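Side-chain contacts in alpha-1,6-mannanase (Bacteroides thetaiotaomicron, PDB 4V1S), which probably hydrolyses alpha-1,6-mannosidic linkages within mannan chains, as a glycoside hydrolase of family GH76: residues E93-S98 against Y156-N161; G170-S175 against L210-L215; L88-E93 against M383-A388; D104-C109 against N162-K167. All coordinates share one frame; numbering follows the deposited sequence.

Interaction 1. Residues E93-S98 against Y156-N161; sequences EGISLS and YLATQN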
loop_
_atom_site.group_PDB
_atom_site.type_symbol
_atom_site.label_atom_id
_atom_site.label_comp_id
_atom_site.label_asym_id
_atom_site.label_seq_id
_atom_site.Cartn_x
_atom_site.Cartn_y
_atom_site.Cartn_z
ATOM N N GLU A 93 -0.969 4.392 -11.535
ATOM C CA GLU A 93 -0.487 3.363 -12.451
ATOM C C GLU A 93 -1.117 3.512 -13.838
ATOM O O GLU A 93 -0.460 3.261 -14.855
ATOM C CB GLU A 93 -0.734 1.977 -11.889
ATOM C CG GLU A 93 -0.053 0.831 -12.615
ATOM C CD GLU A 93 1.460 0.721 -12.396
ATOM O OE1 GLU A 93 2.100 1.693 -11.962
ATOM O OE2 GLU A 93 2.035 -0.366 -12.684
ATOM N N GLY A 94 -2.377 3.936 -13.875
ATOM C CA GLY A 94 -3.063 4.221 -15.135
ATOM C C GLY A 94 -2.305 5.167 -16.053
ATOM O O GLY A 94 -2.335 4.997 -17.275
ATOM N N ILE A 95 -1.597 6.139 -15.468
ATOM C CA ILE A 95 -0.855 7.110 -16.266
ATOM C C ILE A 95 0.171 6.397 -17.179
ATOM O O ILE A 95 0.464 6.872 -18.279
ATOM C CB ILE A 95 -0.110 8.157 -15.383
ATOM C CG1 ILE A 95 -1.049 8.958 -14.457
ATOM C CG2 ILE A 95 0.644 9.120 -16.259
ATOM C CD1 ILE A 95 -2.124 9.758 -15.148
ATOM N N SER A 96 0.727 5.275 -16.708
ATOM C CA SER A 96 1.706 4.505 -17.476
ATOM C C SER A 96 1.080 3.850 -18.702
ATOM O O SER A 96 1.758 3.603 -19.698
ATOM C CB SER A 96 2.386 3.442 -16.605
ATOM O OG SER A 96 3.182 4.039 -15.586
ATOM N N LEU A 97 -0.216 3.568 -18.630
ATOM C CA LEU A 97 -0.967 3.004 -19.762
ATOM C C LEU A 97 -1.491 4.066 -20.718
ATOM O O LEU A 97 -1.381 3.919 -21.958
ATOM C CB LEU A 97 -2.142 2.180 -19.239
ATOM C CG LEU A 97 -1.961 0.777 -18.620
ATOM C CD1 LEU A 97 -1.331 -0.189 -19.610
ATOM C CD2 LEU A 97 -1.201 0.766 -17.313
ATOM N N SER A 98 -2.052 5.137 -20.149
ATOM C CA SER A 98 -2.571 6.269 -20.925
ATOM C C SER A 98 -2.621 7.538 -20.093
ATOM O O SER A 98 -3.445 7.676 -19.190
ATOM C CB SER A 98 -3.967 5.985 -21.464
ATOM O OG SER A 98 -4.472 7.149 -22.126
ATOM N N TYR A 156 3.613 11.971 -8.565
ATOM C CA TYR A 156 4.611 12.939 -9.032
ATOM C C TYR A 156 5.535 12.357 -10.117
ATOM O O TYR A 156 5.786 12.989 -11.132
ATOM C CB TYR A 156 5.462 13.469 -7.851
ATOM C CG TYR A 156 6.625 14.310 -8.326
ATOM C CD1 TYR A 156 6.432 15.605 -8.769
ATOM C CD2 TYR A 156 7.891 13.775 -8.410
ATOM C CE1 TYR A 156 7.497 16.357 -9.259
ATOM C CE2 TYR A 156 8.946 14.514 -8.887
ATOM C CZ TYR A 156 8.745 15.801 -9.318
ATOM O OH TYR A 156 9.835 16.521 -9.767
ATOM N N LEU A 157 6.049 11.154 -9.910
ATOM C CA LEU A 157 6.901 10.564 -10.919
ATOM C C LEU A 157 6.187 10.424 -12.261
ATOM O O LEU A 157 6.801 10.575 -13.299
ATOM C CB LEU A 157 7.456 9.228 -10.449
ATOM C CG LEU A 157 8.491 9.278 -9.323
ATOM C CD1 LEU A 157 8.729 7.873 -8.793
ATOM C CD2 LEU A 157 9.807 9.878 -9.787
ATOM N N ALA A 158 4.892 10.116 -12.214
ATOM C CA ALA A 158 4.085 9.878 -13.423
ATOM C C ALA A 158 3.708 11.159 -14.176
ATOM O O ALA A 158 3.512 11.128 -15.395
ATOM C CB ALA A 158 2.820 9.100 -13.075
ATOM N N THR A 159 3.571 12.264 -13.441
ATOM C CA THR A 159 2.977 13.488 -13.987
ATOM C C THR A 159 3.843 14.732 -13.890
ATOM O O THR A 159 3.593 15.734 -14.589
ATOM C CB THR A 159 1.666 13.858 -13.261
ATOM O OG1 THR A 159 1.934 14.178 -11.894
ATOM C CG2 THR A 159 0.648 12.739 -13.365
ATOM N N GLN A 160 4.800 14.707 -12.962
ATOM C CA GLN A 160 5.649 15.856 -12.640
ATOM C C GLN A 160 4.861 17.052 -12.092
ATOM O O GLN A 160 5.342 18.184 -12.128
ATOM C CB GLN A 160 6.548 16.221 -13.821
ATOM C CG GLN A 160 7.417 15.030 -14.223
ATOM C CD GLN A 160 8.625 14.831 -13.302
ATOM O OE1 GLN A 160 9.585 15.628 -13.316
ATOM N NE2 GLN A 160 8.627 13.734 -12.569
ATOM N N ASN A 161 3.701 16.771 -11.494
ATOM C CA ASN A 161 2.892 17.806 -10.872
ATOM C C ASN A 161 3.449 18.141 -9.501
ATOM O O ASN A 161 3.526 17.264 -8.625
ATOM C CB ASN A 161 1.457 17.330 -10.764
ATOM C CG ASN A 161 0.554 18.359 -10.130
ATOM O OD1 ASN A 161 0.692 18.680 -8.946
ATOM N ND2 ASN A 161 -0.391 18.858 -10.892
#

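Interaction 2. Residues G170-S175 against L210-L215; sequences GALAFS and LSCMKL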
loop_
_atom_site.group_PDB
_atom_site.type_symbol
_atom_site.label_atom_id
_atom_site.label_comp_id
_atom_site.label_asym_id
_atom_site.label_seq_id
_atom_site.Cartn_x
_atom_site.Cartn_y
_atom_site.Cartn_z
ATOM N N GLY A 170 4.906 16.443 2.708
ATOM C CA GLY A 170 4.198 16.776 3.918
ATOM C C GLY A 170 3.666 15.561 4.634
ATOM O O GLY A 170 3.766 15.457 5.846
ATOM N N ALA A 171 3.113 14.626 3.888
ATOM C CA ALA A 171 2.625 13.370 4.496
ATOM C C ALA A 171 3.785 12.611 5.156
ATOM O O ALA A 171 3.660 12.108 6.258
ATOM C CB ALA A 171 1.961 12.511 3.429
ATOM N N LEU A 172 4.907 12.498 4.439
ATOM C CA LEU A 172 6.083 11.804 4.973
ATOM C C LEU A 172 6.609 12.551 6.211
ATOM O O LEU A 172 6.987 11.918 7.201
ATOM C CB LEU A 172 7.156 11.605 3.927
ATOM C CG LEU A 172 8.409 10.886 4.450
ATOM C CD1 LEU A 172 8.053 9.565 5.148
ATOM C CD2 LEU A 172 9.407 10.661 3.332
ATOM N N ALA A 173 6.610 13.883 6.187
ATOM C CA ALA A 173 7.049 14.634 7.374
ATOM C C ALA A 173 6.151 14.306 8.565
ATOM O O ALA A 173 6.610 14.189 9.728
ATOM C CB ALA A 173 7.042 16.109 7.106
ATOM N N PHE A 174 4.870 14.119 8.295
ATOM C CA PHE A 174 3.993 13.708 9.353
ATOM C C PHE A 174 4.387 12.351 9.900
ATOM O O PHE A 174 4.505 12.168 11.117
ATOM C CB PHE A 174 2.518 13.756 8.966
ATOM C CG PHE A 174 1.605 13.447 10.129
ATOM C CD1 PHE A 174 1.412 14.381 11.120
ATOM C CD2 PHE A 174 1.070 12.188 10.310
ATOM C CE1 PHE A 174 0.650 14.076 12.239
ATOM C CE2 PHE A 174 0.308 11.880 11.411
ATOM C CZ PHE A 174 0.090 12.828 12.379
ATOM N N SER A 175 4.561 11.381 9.022
ATOM C CA SER A 175 4.964 10.027 9.478
ATOM C C SER A 175 6.267 10.108 10.300
ATOM O O SER A 175 6.428 9.441 11.335
ATOM C CB SER A 175 5.138 9.078 8.302
ATOM O OG SER A 175 3.931 8.874 7.600
ATOM N N LEU A 210 9.721 3.085 2.926
ATOM C CA LEU A 210 9.527 3.082 1.492
ATOM C C LEU A 210 9.345 4.518 0.986
ATOM O O LEU A 210 9.912 4.892 -0.035
ATOM C CB LEU A 210 8.357 2.181 1.088
ATOM C CG LEU A 210 8.172 2.069 -0.425
ATOM C CD1 LEU A 210 9.417 1.518 -1.116
ATOM C CD2 LEU A 210 6.992 1.180 -0.750
ATOM N N SER A 211 8.571 5.317 1.710
ATOM C CA SER A 211 8.365 6.722 1.360
ATOM C C SER A 211 9.692 7.480 1.349
ATOM O O SER A 211 9.981 8.258 0.424
ATOM C CB SER A 211 7.408 7.394 2.343
ATOM O OG SER A 211 6.099 6.853 2.293
ATOM N N CYS A 212 10.491 7.265 2.398
ATOM C CA CYS A 212 11.824 7.864 2.486
ATOM C C CYS A 212 12.679 7.497 1.275
ATOM O O CYS A 212 13.330 8.356 0.689
ATOM C CB CYS A 212 12.550 7.429 3.768
ATOM S SG CYS A 212 12.059 8.286 5.270
ATOM N N MET A 213 12.677 6.220 0.903
ATOM C CA MET A 213 13.482 5.790 -0.235
ATOM C C MET A 213 12.990 6.392 -1.558
ATOM O O MET A 213 13.811 6.788 -2.410
ATOM C CB MET A 213 13.579 4.269 -0.303
ATOM C CG MET A 213 14.363 3.672 0.856
ATOM S SD MET A 213 15.987 4.438 1.154
ATOM C CE MET A 213 16.742 4.305 -0.460
ATOM N N LYS A 214 11.676 6.506 -1.715
ATOM C CA LYS A 214 11.123 7.123 -2.910
ATOM C C LYS A 214 11.478 8.597 -2.972
ATOM O O LYS A 214 11.896 9.097 -4.029
ATOM C CB LYS A 214 9.609 6.879 -3.019
ATOM C CG LYS A 214 9.242 5.436 -3.361
ATOM C CD LYS A 214 7.753 5.182 -3.442
ATOM C CE LYS A 214 7.500 3.855 -4.150
ATOM N NZ LYS A 214 7.675 3.991 -5.616
ATOM N N LEU A 215 11.368 9.289 -1.840
ATOM C CA LEU A 215 11.757 10.697 -1.798
ATOM C C LEU A 215 13.280 10.922 -1.902
ATOM O O LEU A 215 13.726 11.941 -2.459
ATOM C CB LEU A 215 11.159 11.397 -0.582
ATOM C CG LEU A 215 9.770 11.980 -0.884
ATOM C CD1 LEU A 215 9.007 12.284 0.385
ATOM C CD2 LEU A 215 9.879 13.245 -1.740
#

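Interaction 3. Residues L88-E93 against M383-A388; sequences LYTYTE and MYMRAA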
loop_
_atom_site.group_PDB
_atom_site.type_symbol
_atom_site.label_atom_id
_atom_site.label_comp_id
_atom_site.label_asym_id
_atom_site.label_seq_id
_atom_site.Cartn_x
_atom_site.Cartn_y
_atom_site.Cartn_z
ATOM N N LEU A 88 -5.985 6.026 -5.500
ATOM C CA LEU A 88 -4.832 6.854 -5.863
ATOM C C LEU A 88 -3.766 6.013 -6.588
ATOM O O LEU A 88 -3.227 6.412 -7.620
ATOM C CB LEU A 88 -4.242 7.462 -4.590
ATOM C CG LEU A 88 -2.991 8.313 -4.713
ATOM C CD1 LEU A 88 -3.283 9.555 -5.536
ATOM C CD2 LEU A 88 -2.450 8.686 -3.331
ATOM N N TYR A 89 -3.429 4.863 -6.017
ATOM C CA TYR A 89 -2.442 3.951 -6.627
ATOM C C TYR A 89 -2.886 3.497 -8.040
ATOM O O TYR A 89 -2.081 3.371 -8.960
ATOM C CB TYR A 89 -2.276 2.708 -5.773
ATOM C CG TYR A 89 -1.619 2.854 -4.425
ATOM C CD1 TYR A 89 -1.017 4.042 -4.004
ATOM C CD2 TYR A 89 -1.588 1.752 -3.550
ATOM C CE1 TYR A 89 -0.453 4.128 -2.719
ATOM C CE2 TYR A 89 -0.982 1.813 -2.310
ATOM C CZ TYR A 89 -0.383 3.002 -1.887
ATOM O OH TYR A 89 0.263 3.038 -0.640
ATOM N N THR A 90 -4.184 3.254 -8.188
ATOM C CA THR A 90 -4.730 2.760 -9.449
ATOM C C THR A 90 -4.619 3.806 -10.539
ATOM O O THR A 90 -4.103 3.546 -11.636
ATOM C CB THR A 90 -6.196 2.338 -9.293
ATOM O OG1 THR A 90 -6.257 1.335 -8.295
ATOM C CG2 THR A 90 -6.741 1.822 -10.581
ATOM N N TYR A 91 -5.067 5.019 -10.228
ATOM C CA TYR A 91 -5.031 6.087 -11.240
ATOM C C TYR A 91 -3.592 6.457 -11.595
ATOM O O TYR A 91 -3.258 6.724 -12.760
ATOM C CB TYR A 91 -5.811 7.317 -10.775
ATOM C CG TYR A 91 -7.239 7.067 -10.342
ATOM C CD1 TYR A 91 -8.084 6.241 -11.056
ATOM C CD2 TYR A 91 -7.764 7.718 -9.228
ATOM C CE1 TYR A 91 -9.383 6.011 -10.612
ATOM C CE2 TYR A 91 -9.071 7.540 -8.820
ATOM C CZ TYR A 91 -9.900 6.724 -9.532
ATOM O OH TYR A 91 -11.213 6.538 -9.059
ATOM N N THR A 92 -2.735 6.475 -10.596
ATOM C CA THR A 92 -1.322 6.706 -10.837
ATOM C C THR A 92 -0.717 5.678 -11.790
ATOM O O THR A 92 -0.065 6.041 -12.767
ATOM C CB THR A 92 -0.566 6.728 -9.528
ATOM O OG1 THR A 92 -1.064 7.803 -8.716
ATOM C CG2 THR A 92 0.946 6.879 -9.784
ATOM N N GLU A 93 -0.969 4.392 -11.535
ATOM C CA GLU A 93 -0.487 3.363 -12.451
ATOM C C GLU A 93 -1.117 3.512 -13.838
ATOM O O GLU A 93 -0.460 3.261 -14.855
ATOM C CB GLU A 93 -0.734 1.977 -11.889
ATOM C CG GLU A 93 -0.053 0.831 -12.615
ATOM C CD GLU A 93 1.460 0.721 -12.396
ATOM O OE1 GLU A 93 2.100 1.693 -11.962
ATOM O OE2 GLU A 93 2.035 -0.366 -12.684
ATOM N N MET A 383 -4.467 -3.950 -8.481
ATOM C CA MET A 383 -3.769 -5.115 -9.036
ATOM C C MET A 383 -4.000 -5.274 -10.531
ATOM O O MET A 383 -3.067 -5.562 -11.293
ATOM C CB MET A 383 -4.186 -6.365 -8.322
ATOM C CG MET A 383 -3.682 -6.437 -6.899
ATOM S SD MET A 383 -1.893 -6.539 -6.693
ATOM C CE MET A 383 -1.439 -4.833 -6.501
ATOM N N TYR A 384 -5.227 -5.034 -10.965
ATOM C CA TYR A 384 -5.493 -5.165 -12.404
ATOM C C TYR A 384 -4.727 -4.150 -13.223
ATOM O O TYR A 384 -4.255 -4.466 -14.310
ATOM C CB TYR A 384 -6.996 -5.113 -12.734
ATOM C CG TYR A 384 -7.824 -6.216 -12.141
ATOM C CD1 TYR A 384 -7.332 -7.517 -12.027
ATOM C CD2 TYR A 384 -9.116 -5.962 -11.678
ATOM C CE1 TYR A 384 -8.085 -8.507 -11.413
ATOM C CE2 TYR A 384 -9.926 -6.974 -11.136
ATOM C CZ TYR A 384 -9.387 -8.247 -11.009
ATOM O OH TYR A 384 -10.143 -9.245 -10.463
ATOM N N MET A 385 -4.637 -2.914 -12.737
ATOM C CA MET A 385 -3.920 -1.898 -13.459
ATOM C C MET A 385 -2.410 -2.220 -13.480
ATOM O O MET A 385 -1.724 -1.999 -14.491
ATOM C CB MET A 385 -4.181 -0.517 -12.871
ATOM C CG MET A 385 -3.666 0.618 -13.739
ATOM S SD MET A 385 -4.514 0.823 -15.283
ATOM C CE MET A 385 -5.850 1.908 -14.797
ATOM N N ARG A 386 -1.891 -2.708 -12.353
ATOM C CA ARG A 386 -0.499 -3.151 -12.312
ATOM C C ARG A 386 -0.200 -4.241 -13.338
ATOM O O ARG A 386 0.792 -4.186 -14.084
ATOM C CB ARG A 386 -0.117 -3.634 -10.932
ATOM C CG ARG A 386 -0.117 -2.542 -9.882
ATOM C CD ARG A 386 1.108 -1.677 -9.994
ATOM N NE ARG A 386 2.208 -2.234 -9.247
ATOM C CZ ARG A 386 3.495 -2.074 -9.495
ATOM N NH1 ARG A 386 3.888 -1.393 -10.535
ATOM N NH2 ARG A 386 4.391 -2.597 -8.663
ATOM N N ALA A 387 -1.057 -5.231 -13.363
ATOM C CA ALA A 387 -0.940 -6.323 -14.330
ATOM C C ALA A 387 -1.014 -5.798 -15.775
ATOM O O ALA A 387 -0.260 -6.220 -16.616
ATOM C CB ALA A 387 -2.027 -7.353 -14.078
ATOM N N ALA A 388 -1.902 -4.846 -16.032
ATOM C CA ALA A 388 -2.005 -4.242 -17.358
ATOM C C ALA A 388 -0.693 -3.575 -17.768
ATOM O O ALA A 388 -0.255 -3.683 -18.913
ATOM C CB ALA A 388 -3.156 -3.242 -17.377
#

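Interaction 4. Residues D104-C109 against N162-K167; sequences DALMNC and NSYLEK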
loop_
_atom_site.group_PDB
_atom_site.type_symbol
_atom_site.label_atom_id
_atom_site.label_comp_id
_atom_site.label_asym_id
_atom_site.label_seq_id
_atom_site.Cartn_x
_atom_site.Cartn_y
_atom_site.Cartn_z
ATOM N N ASP A 104 -6.887 13.214 -15.478
ATOM C CA ASP A 104 -7.984 13.917 -14.790
ATOM C C ASP A 104 -8.485 13.124 -13.587
ATOM O O ASP A 104 -8.781 13.704 -12.549
ATOM C CB ASP A 104 -9.155 14.192 -15.731
ATOM C CG ASP A 104 -8.890 15.317 -16.712
ATOM O OD1 ASP A 104 -7.886 16.050 -16.589
ATOM O OD2 ASP A 104 -9.717 15.467 -17.640
ATOM N N ALA A 105 -8.575 11.799 -13.727
ATOM C CA ALA A 105 -9.060 10.944 -12.639
ATOM C C ALA A 105 -8.112 11.044 -11.448
ATOM O O ALA A 105 -8.545 11.142 -10.275
ATOM C CB ALA A 105 -9.160 9.495 -13.097
ATOM N N LEU A 106 -6.821 11.060 -11.761
ATOM C CA LEU A 106 -5.783 11.196 -10.729
ATOM C C LEU A 106 -5.895 12.558 -10.029
ATOM O O LEU A 106 -5.827 12.638 -8.806
ATOM C CB LEU A 106 -4.389 10.985 -11.313
ATOM C CG LEU A 106 -3.215 11.195 -10.354
ATOM C CD1 LEU A 106 -3.326 10.323 -9.101
ATOM C CD2 LEU A 106 -1.924 10.944 -11.107
ATOM N N MET A 107 -6.062 13.634 -10.800
ATOM C CA MET A 107 -6.205 14.952 -10.210
ATOM C C MET A 107 -7.465 15.050 -9.354
ATOM O O MET A 107 -7.434 15.616 -8.258
ATOM C CB MET A 107 -6.212 16.045 -11.263
ATOM C CG MET A 107 -6.408 17.429 -10.660
ATOM S SD MET A 107 -5.119 17.899 -9.462
ATOM C CE MET A 107 -3.728 18.156 -10.548
ATOM N N ASN A 108 -8.575 14.502 -9.836
ATOM C CA ASN A 108 -9.797 14.502 -9.034
ATOM C C ASN A 108 -9.652 13.721 -7.706
ATOM O O ASN A 108 -10.169 14.102 -6.654
ATOM C CB ASN A 108 -10.972 13.980 -9.853
ATOM C CG ASN A 108 -11.422 14.972 -10.895
ATOM O OD1 ASN A 108 -11.212 16.182 -10.744
ATOM N ND2 ASN A 108 -12.036 14.481 -11.965
ATOM N N CYS A 109 -8.895 12.631 -7.759
ATOM C CA CYS A 109 -8.596 11.872 -6.534
ATOM C C CYS A 109 -7.716 12.685 -5.602
ATOM O O CYS A 109 -7.993 12.785 -4.410
ATOM C CB CYS A 109 -7.942 10.571 -6.974
ATOM S SG CYS A 109 -7.394 9.527 -5.661
ATOM N N ASN A 162 3.848 19.396 -9.322
ATOM C CA ASN A 162 4.534 19.793 -8.084
ATOM C C ASN A 162 3.646 19.729 -6.841
ATOM O O ASN A 162 4.153 19.455 -5.740
ATOM C CB ASN A 162 5.198 21.174 -8.240
ATOM C CG ASN A 162 6.545 21.103 -9.021
ATOM O OD1 ASN A 162 7.095 20.017 -9.249
ATOM N ND2 ASN A 162 7.092 22.272 -9.390
ATOM N N SER A 163 2.339 19.937 -7.006
ATOM C CA SER A 163 1.426 19.869 -5.861
ATOM C C SER A 163 1.395 18.450 -5.271
ATOM O O SER A 163 1.293 18.300 -4.062
ATOM C CB SER A 163 0.027 20.377 -6.221
ATOM O OG SER A 163 -0.661 19.482 -7.065
ATOM N N TYR A 164 1.509 17.427 -6.118
ATOM C CA TYR A 164 1.550 16.045 -5.625
ATOM C C TYR A 164 2.807 15.814 -4.765
ATOM O O TYR A 164 2.735 15.214 -3.691
ATOM C CB TYR A 164 1.529 15.027 -6.779
ATOM C CG TYR A 164 0.314 15.078 -7.700
ATOM C CD1 TYR A 164 -0.844 15.786 -7.389
ATOM C CD2 TYR A 164 0.347 14.410 -8.904
ATOM C CE1 TYR A 164 -1.941 15.793 -8.271
ATOM C CE2 TYR A 164 -0.720 14.405 -9.769
ATOM C CZ TYR A 164 -1.869 15.083 -9.446
ATOM O OH TYR A 164 -2.918 15.070 -10.322
ATOM N N LEU A 165 3.950 16.341 -5.235
ATOM C CA LEU A 165 5.197 16.199 -4.487
ATOM C C LEU A 165 5.170 16.976 -3.155
ATOM O O LEU A 165 5.685 16.497 -2.159
ATOM C CB LEU A 165 6.369 16.661 -5.356
ATOM C CG LEU A 165 7.736 16.440 -4.717
ATOM C CD1 LEU A 165 7.994 14.949 -4.460
ATOM C CD2 LEU A 165 8.823 17.047 -5.571
ATOM N N GLU A 166 4.563 18.154 -3.153
ATOM C CA GLU A 166 4.437 18.949 -1.936
ATOM C C GLU A 166 3.707 18.144 -0.855
ATOM O O GLU A 166 4.135 18.080 0.295
ATOM C CB GLU A 166 3.697 20.248 -2.240
ATOM C CG GLU A 166 3.381 21.141 -1.066
ATOM C CD GLU A 166 2.806 22.490 -1.509
ATOM O OE1 GLU A 166 2.541 22.683 -2.728
ATOM O OE2 GLU A 166 2.623 23.362 -0.633
ATOM N N LYS A 167 2.601 17.509 -1.239
ATOM C CA LYS A 167 1.837 16.716 -0.276
ATOM C C LYS A 167 2.576 15.411 0.065
ATOM O O LYS A 167 2.452 14.932 1.186
ATOM C CB LYS A 167 0.416 16.442 -0.744
ATOM C CG LYS A 167 -0.481 17.664 -0.716
ATOM C CD LYS A 167 -0.864 18.055 0.690
ATOM C CE LYS A 167 -1.839 19.215 0.719
ATOM N NZ LYS A 167 -1.290 20.484 0.185
#

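Interaction 1. Residues E93-S98 against Y156-N161
I95 and A158 bring together helix 81-97 and helix 142-159, two neighbouring helices of the inner ring of the (alpha/alpha)6 barrel that GH76 enzymes share, near their C-terminal parts. The tight part is small. The side-chain bond of each of these two residues points at the partner segment, and the CB atoms of I95 and A158 meet at 3.8 Å. In I95 the branch methyl CG2 stands anti to the backbone N (chi1, measured to CG1, is -58°), and this carries CG2 over to the A158 carbonyl, 3.6 Å from its O. The other branch is looser: I95 CG1 reaches on to T159, 4.3 Å from its methyl CG2. No hydrogen bond crosses, and between these segments the contact is van der Waals packing, with W102 and S103 of helix 99-114 also against I95.

The polar end of T159 serves its own chain. Its OG1 bonds to the A155 carbonyl and accepts from N161 N at 3.2 Å, an ST turn that takes the chain out of helix 142-159. N161 then caps the next helix, its OD1 taking the backbone N of Y164.

Beyond this the contact opens to solvent, where L157 and Q160 are exposed. Q160 has left helical geometry with a positive phi of 63°, and its side chain folds back over Y156: NE2 hovers above one face of the Y156 ring, toward its rim, and makes a weak 3.3 Å bond to Y156 O.

Interaction 2. Residues G170-S175 against L210-L215
L172 meets S211, C212 and L215 through its two methyls, and all the packing across this contact runs through that one leucine. CG stands anti to the backbone N (chi1 180°), which sends the fork of the side chain at the other helix. There the CD2 of L172 and the CD1 of L215 meet tip to tip at 3.4 Å, tighter than ordinary carbon packing. The other methyl, L172 CD1, settles on S211 CB at 3.6 Å.

A sulfur and a backbone atom complete the seat of CD2: it lies 4.1 Å from C212 SG and 3.7 Å from C212 N. This is an outer helix, 162-177, packed on an inner one, 202-219, within the (alpha/alpha)6 barrel. The segment axes come within 10.4 Å of each other, and their directions differ by 138°, so the two run in largely opposing senses but well short of antiparallel.

No hydrogen bond crosses the interface. The hydroxyl of S211 is bonded to the V207 carbonyl one turn back in its own helix, and it is the CB of S211 that L172 touches. Helix 142-159 lies beside the contact, with A149 and I150 against S211.

Interaction 3. Residues L88-E93 against M383-A388
E93 and M385 run alongside one another, pointing opposite ways. Each has CG anti to its own backbone N (chi1 -169° in both), which sends each stem toward the other helix. There M385 CG lies 3.7 Å from E93 CB and also rests 3.6 Å from the T90 carbonyl O. T90 lies across the methionine stem, its CG2 4.2 Å from M385 CB. The two segments run almost parallel, 20° apart with axes 8.8 Å from each other, and join the first and last helices of the barrel's inner ring, 81-97 and 374-394, closing the circle.

The R386 side chain lies athwart that of E93. Its chain bends at chi2 and chi3 and brings NH1 to within 3.0 Å of E93 OE2. The N-H points almost straight at the oxygen, which lies at the guanidinium edge; the N-H, however, approaches from well above the carboxylate plane, and the two planes are 76° apart. This is a one-oxygen salt bridge, not a flat bidentate pair.

E93 OE2 also takes N389 ND2, while R386 NE pairs with D321. With two acids bound to it the arginine charge is probably well compensated, and the two salt bridges of R386 link helix 374-394 to 81-97 and to 313-330.

Interaction 4. Residues D104-C109 against N162-K167
M107 leaves its backbone with CG anti to N (chi1 178°), and the bends at chi2 and chi3 fold its terminal methyl CE back to the CE1 side of the Y164 ring. Y164 takes the other kind of turn, CG beside its backbone N (chi1 -60°), and holds its ring out across the gap to helix 99-114. The reach is needed, because the nearest CA atoms, those of M107 and Y164, are 9.1 Å apart.

The phenol end arrives at the backbone of helix 99-114. Y164 OH lies 3.2 Å from M107 CE and 3.3 Å from M107 CA. On the ring itself, M107 CE is 3.7 Å from Y164 CE1; L106 takes the CE2 side, with its CD2 3.9 Å from Y164 CE2. M107 SD sits beside the ring edge, 5.2 Å from the centroid and 78° off the normal, a Met-aromatic contact. F110, one turn on, also meets the ring.

Two neighbouring outer helices of the (alpha/alpha)6 barrel are joined in this way. Although Y164 OH comes near M107 N, the angle is too poor for a hydrogen bond, so the hold is one of dispersion, probably with a small electrostatic gain from sulfur facing the ring edge.

In the fold
Interactions 1 and 3 both use helix 81-97, and their segments overlap at E93, which touches its partner segment only in interaction 3; the helix meets inner helices 142-159 and 374-394. Interaction 4 joins the two outer helices that follow 81-97 and 142-159 in the chain, and touches both earlier contacts, T159 on Y164 and T92 on L106. Interaction 2 takes the same outer helix 162-177 further along and packs it on inner helix 202-219; L215 there touches L165. Interactions 2 and 4 are buried and uncharged, one centred on a leucine, the other on a tyrosine ring with a Met-aromatic contact. Interactions 1 and 3 are partly buried; only interaction 3 has a salt bridge across its segments.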